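Local coordinates for protein mariner Mos1 transposase (Drosophila mauritiana, PDB 4MDB) that catalyses cut-and-paste transposition of the Mos1 element through a two-metal, RNase H-like catalytic domain, here inhibited by raltegravir, at residues I32-E37 and L160-Y165. The protein carries 1 engineered substitution. Residues are numbered along the deposited sequence; the frame is centred on the assembly and turned at random.
With MG (magnesium ion), chain C; MG (magnesium ion), chain D; RLT (N-(4-fluorobenzyl)-5-hydroxy-1-methyl-2-(1-methyl-1-{[(5-methyl-1,3,4-oxadiazol-2-yl)carbonyl]amino}ethyl)-6-oxo-1,6-di hydropyrimidine-4-carboxamide), chain B.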
ATOM      1  N   ILE A  32       7.160   7.068  -4.674  1.00 12.26           N
ATOM      2  CA  ILE A  32       6.030   6.549  -3.902  1.00 11.45           C
ATOM      3  C   ILE A  32       6.418   5.262  -3.174  1.00 11.03           C
ATOM      4  O   ILE A  32       7.017   4.322  -3.744  1.00 13.56           O
ATOM      5  CB  ILE A  32       4.828   6.224  -4.836  1.00 12.11           C
ATOM      6  CG1 ILE A  32       4.264   7.502  -5.405  1.00 12.57           C
ATOM      7  CG2 ILE A  32       3.782   5.461  -4.081  1.00 13.85           C
ATOM      8  CD1 ILE A  32       3.187   7.275  -6.429  1.00 13.05           C
ATOM      9  N   VAL A  33       6.109   5.260  -1.918  1.00 11.14           N
ATOM     10  CA  VAL A  33       6.143   4.090  -1.106  1.00 10.55           C
ATOM     11  C   VAL A  33       4.671   3.886  -0.706  1.00 10.70           C
ATOM     12  O   VAL A  33       3.990   4.816  -0.248  1.00 11.84           O
ATOM     13  CB  VAL A  33       6.993   4.362   0.155  1.00 11.98           C
ATOM     14  CG1 VAL A  33       6.868   3.278   1.219  1.00 13.57           C
ATOM     15  CG2 VAL A  33       8.459   4.577  -0.214  1.00 12.34           C
ATOM     16  N   THR A  34       4.229   2.646  -0.847  1.00  9.72           N
ATOM     17  CA  THR A  34       2.803   2.349  -0.594  1.00 10.01           C
ATOM     18  C   THR A  34       2.659   1.138   0.253  1.00 10.73           C
ATOM     19  O   THR A  34       3.529   0.263   0.269  1.00 11.18           O
ATOM     20  CB  THR A  34       2.022   2.360  -1.910  1.00 11.01           C
ATOM     21  OG1 THR A  34       0.604   2.394  -1.697  1.00 10.84           O
ATOM     22  CG2 THR A  34       2.269   1.137  -2.752  1.00 11.23           C
ATOM     23  N   GLY A  35       1.487   0.961   0.863  1.00 10.50           N
ATOM     24  CA  GLY A  35       1.282  -0.205   1.699  1.00 11.06           C
ATOM     25  C   GLY A  35      -0.138  -0.371   2.096  1.00 13.28           C
ATOM     26  O   GLY A  35      -0.987   0.540   1.947  1.00 12.90           O
ATOM     27  N   ASP A  36      -0.407  -1.533   2.638  1.00 11.05           N
ATOM     28  CA  ASP A  36      -1.812  -1.901   3.019  1.00 11.73           C
ATOM     29  C   ASP A  36      -1.722  -3.241   3.788  1.00 13.59           C
ATOM     30  O   ASP A  36      -0.715  -3.980   3.763  1.00 11.93           O
ATOM     31  CB  ASP A  36      -2.667  -2.112   1.775  1.00 12.30           C
ATOM     32  CG  ASP A  36      -4.164  -2.193   2.051  1.00 12.26           C
ATOM     33  OD1 ASP A  36      -4.595  -1.515   2.989  1.00 11.39           O
ATOM     34  OD2 ASP A  36      -4.773  -2.939   1.223  1.00 11.32           O
ATOM     35  N   GLU A  37      -2.841  -3.554   4.459  1.00 13.36           N
ATOM     36  CA  GLU A  37      -3.024  -4.743   5.271  1.00 14.64           C
ATOM     37  C   GLU A  37      -3.959  -5.716   4.559  1.00 15.33           C
ATOM     38  O   GLU A  37      -4.926  -5.308   3.919  1.00 14.80           O
ATOM     39  CB  GLU A  37      -3.648  -4.308   6.610  1.00 14.58           C
ATOM     40  CG  GLU A  37      -2.803  -3.389   7.458  1.00 15.90           C
ATOM     41  CD  GLU A  37      -3.072  -1.873   7.272  1.00 18.18           C
ATOM     42  OE1 GLU A  37      -2.676  -1.078   8.190  1.00 20.65           O
ATOM     43  OE2 GLU A  37      -3.664  -1.506   6.219  1.00 19.52           O
ATOM     44  N   LEU A 160      -7.611   2.134  -6.808  1.00 15.35           N
ATOM     45  CA  LEU A 160      -6.653   3.252  -6.947  1.00 13.70           C
ATOM     46  C   LEU A 160      -5.430   3.016  -5.998  1.00 12.88           C
ATOM     47  O   LEU A 160      -4.499   3.825  -5.953  1.00 13.44           O
ATOM     48  CB  LEU A 160      -7.251   4.588  -6.681  1.00 16.68           C
ATOM     49  CG  LEU A 160      -8.448   4.939  -7.571  1.00 17.71           C
ATOM     50  CD1 LEU A 160      -8.952   6.297  -7.106  1.00 16.88           C
ATOM     51  CD2 LEU A 160      -7.982   4.904  -9.028  1.00 17.38           C
ATOM     52  N   ALA A 161      -5.454   1.908  -5.252  1.00 11.98           N
ATOM     53  CA  ALA A 161      -4.374   1.539  -4.315  1.00 11.29           C
ATOM     54  C   ALA A 161      -3.528   0.418  -4.921  1.00 10.64           C
ATOM     55  O   ALA A 161      -3.993  -0.714  -5.106  1.00 11.34           O
ATOM     56  CB  ALA A 161      -4.988   1.061  -3.016  1.00 12.48           C
ATOM     57  N   PRO A 162      -2.255   0.682  -5.250  1.00 12.30           N
ATOM     58  CA  PRO A 162      -1.450  -0.387  -5.889  1.00 11.89           C
ATOM     59  C   PRO A 162      -1.375  -1.701  -5.068  1.00 10.82           C
ATOM     60  O   PRO A 162      -1.316  -2.782  -5.684  1.00 11.12           O
ATOM     61  CB  PRO A 162      -0.086   0.252  -6.097  1.00 12.20           C
ATOM     62  CG  PRO A 162      -0.378   1.736  -6.239  1.00 12.66           C
ATOM     63  CD  PRO A 162      -1.536   1.957  -5.287  1.00 12.91           C
ATOM     64  N   SER A 163      -1.376  -1.639  -3.753  1.00 10.58           N
ATOM     65  CA  SER A 163      -1.358  -2.851  -2.956  1.00 11.58           C
ATOM     66  C   SER A 163      -2.561  -3.715  -3.242  1.00 12.02           C
ATOM     67  O   SER A 163      -2.408  -4.953  -3.282  1.00 11.98           O
ATOM     68  CB  SER A 163      -1.277  -2.574  -1.473  1.00 11.08           C
ATOM     69  OG  SER A 163      -0.109  -1.799  -1.095  1.00 10.80           O
ATOM     70  N   ASP A 164      -3.714  -3.069  -3.477  1.00 11.11           N
ATOM     71  CA  ASP A 164      -4.938  -3.843  -3.797  1.00 12.89           C
ATOM     72  C   ASP A 164      -5.043  -4.249  -5.260  1.00 13.79           C
ATOM     73  O   ASP A 164      -5.201  -5.442  -5.539  1.00 14.95           O
ATOM     74  CB  ASP A 164      -6.143  -3.026  -3.323  1.00 12.90           C
ATOM     75  CG  ASP A 164      -6.250  -3.067  -1.787  1.00 12.50           C
ATOM     76  OD1 ASP A 164      -6.062  -4.182  -1.204  1.00 14.49           O
ATOM     77  OD2 ASP A 164      -6.488  -2.067  -1.152  1.00 15.38           O
ATOM     78  N   TYR A 165      -4.948  -3.328  -6.192  1.00 13.90           N
ATOM     79  CA  TYR A 165      -5.161  -3.736  -7.589  1.00 12.87           C
ATOM     80  C   TYR A 165      -4.032  -4.475  -8.266  1.00 14.81           C
ATOM     81  O   TYR A 165      -4.270  -5.180  -9.257  1.00 15.40           O
ATOM     82  CB  TYR A 165      -5.514  -2.514  -8.440  1.00 12.92           C
ATOM     83  CG  TYR A 165      -4.398  -1.476  -8.699  1.00 12.84           C
ATOM     84  CD1 TYR A 165      -3.329  -1.749  -9.534  1.00 13.09           C
ATOM     85  CD2 TYR A 165      -4.437  -0.214  -8.120  1.00 12.17           C
ATOM     86  CE1 TYR A 165      -2.331  -0.838  -9.767  1.00 13.25           C
ATOM     87  CE2 TYR A 165      -3.471   0.719  -8.373  1.00 13.04           C
ATOM     88  CZ  TYR A 165      -2.390   0.427  -9.186  1.00 13.38           C
ATOM     89  OH  TYR A 165      -1.353   1.312  -9.499  1.00 13.41           O
TER
HETATM   90 MG    MG C 402      -6.560  -3.429   0.665  1.00 13.34          MG
HETATM   91 MG    MG D 403      -6.566  -1.291   3.601  1.00 13.35          MG
HETATM   92  CAA RLT B 401     -14.057   4.016   3.640  1.00 50.49           C
HETATM   93  CAB RLT B 401     -10.941  -4.183  -0.501  1.00 24.29           C
HETATM   94  CAC RLT B 401     -13.386  -2.405  -0.035  1.00 27.77           C
HETATM   95  CAD RLT B 401     -13.223  -4.257   1.992  1.00 31.69           C
HETATM   96  OAE RLT B 401      -8.448  -0.858   4.280  1.00 16.88           O
HETATM   97  OAF RLT B 401     -12.646   0.173   1.337  1.00 44.73           O
HETATM   98  OAG RLT B 401      -8.554  -3.736   0.026  1.00 18.36           O
HETATM   99  OAH RLT B 401      -7.551  -2.215   1.979  1.00 18.02           O
HETATM  100  FAI RLT B 401     -12.185   5.211   5.175  1.00 42.41           F
HETATM  101  CAJ RLT B 401     -10.794   3.353   4.592  1.00 36.53           C
HETATM  102  CAK RLT B 401     -12.352   3.149   6.392  1.00 35.20           C
HETATM  103  CAL RLT B 401     -10.389   2.018   4.798  1.00 35.68           C
HETATM  104  CAM RLT B 401     -11.955   1.822   6.605  1.00 35.15           C
HETATM  105  CAN RLT B 401     -10.589  -0.205   6.068  1.00 32.82           C
HETATM  106  NAO RLT B 401     -14.897   1.761   4.765  1.00 56.22           N
HETATM  107  NAP RLT B 401     -14.683   0.424   4.335  1.00 58.65           N
HETATM  108  NAQ RLT B 401     -11.257  -1.933   2.598  1.00 24.14           N
HETATM  109  NAR RLT B 401     -10.698  -0.884   4.770  1.00 28.32           N
HETATM  110  NAS RLT B 401     -13.586  -1.718   2.342  1.00 34.50           N
HETATM  111  OAT RLT B 401     -13.655   1.837   2.890  1.00 52.76           O
HETATM  112  CAU RLT B 401      -9.597  -1.039   3.977  1.00 25.60           C
HETATM  113  CAV RLT B 401     -13.317  -0.387   2.220  1.00 43.29           C
HETATM  114  CAW RLT B 401     -14.260   2.546   3.858  1.00 49.86           C
HETATM  115  CAX RLT B 401     -11.786   3.926   5.393  1.00 38.08           C
HETATM  116  CAY RLT B 401     -10.971   1.237   5.823  1.00 32.73           C
HETATM  117  CAZ RLT B 401      -8.883  -2.370   1.963  1.00 19.90           C
HETATM  118  CBA RLT B 401     -13.912   0.535   3.220  1.00 49.40           C
HETATM  119  CBB RLT B 401      -9.896  -1.739   2.789  1.00 23.01           C
HETATM  120  CBC RLT B 401     -11.693  -2.680   1.550  1.00 23.27           C
HETATM  121  CBD RLT B 401      -9.334  -3.134   0.827  1.00 22.31           C
HETATM  122  NBE RLT B 401     -10.723  -3.299   0.688  1.00 28.46           N
HETATM  123  CBF RLT B 401     -13.298  -2.807   1.436  1.00 29.64           C
HETATM  124  O   HOH W   1      -1.295   0.572  -1.820  1.00 11.93           O
HETATM  125  O   HOH W   2      -6.522  -5.181   1.722  1.00 15.01           O
HETATM  126  O   HOH W   3      -5.923  -0.511   5.416  1.00 14.80           O
HETATM  127  O   HOH W   4      -6.512  -3.149   4.568  1.00 14.76           O
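Asp-36 on strand 32-42 and Asp-164 in the first turn of helix 162-175 meet through a magnesium ion, with no direct hydrogen bond between the segments. The close-packed, buried part lies behind the metals. Ser-163 points its side chain at the strand, its OG lying over the Gly-35 backbone, 3.5 Å from the Gly-35 CA; its CB rests against the CB of Asp-36 at 3.6 Å. Trp-77 NE1 of the neighbouring strand hydrogen-bonds the same hydroxyl. Beyond it, Thr-34 CG2 touches Pro-162 CB more loosely, at 4.2 Å, while Thr-34 OG1, bonded also to Leu-127 O, accepts a hydrogen bond from a single bridging water that in turn accepts one from Ser-163 N.

The other end is wet and ionic. With CG anti to its backbone N (chi1 -168°), Asp-36 reaches out from the strand and shares its carboxylate between the ions, OD2 binding the first magnesium at 1.9 Å and OD1 the second, which Asp-129 also holds. Asp-164 grips the first ion with both oxygens, OD1 at 2.1 Å and OD2 at 2.3 Å. Raltegravir OAH bridges the metals, chelating the first with OAG and the second with OAE. One water completes the first shell and two the second; Glu-37 accepts hydrogen bonds from these three, two at its backbone O and one at OE2. This is the DDD site of the RNase H-like fold. Asp-36 OD2 and Asp-164 OD1 stand 3.0 Å apart, a closeness the shared cation probably makes tolerable, and the drug occupies coordination sites that catalysis would probably need.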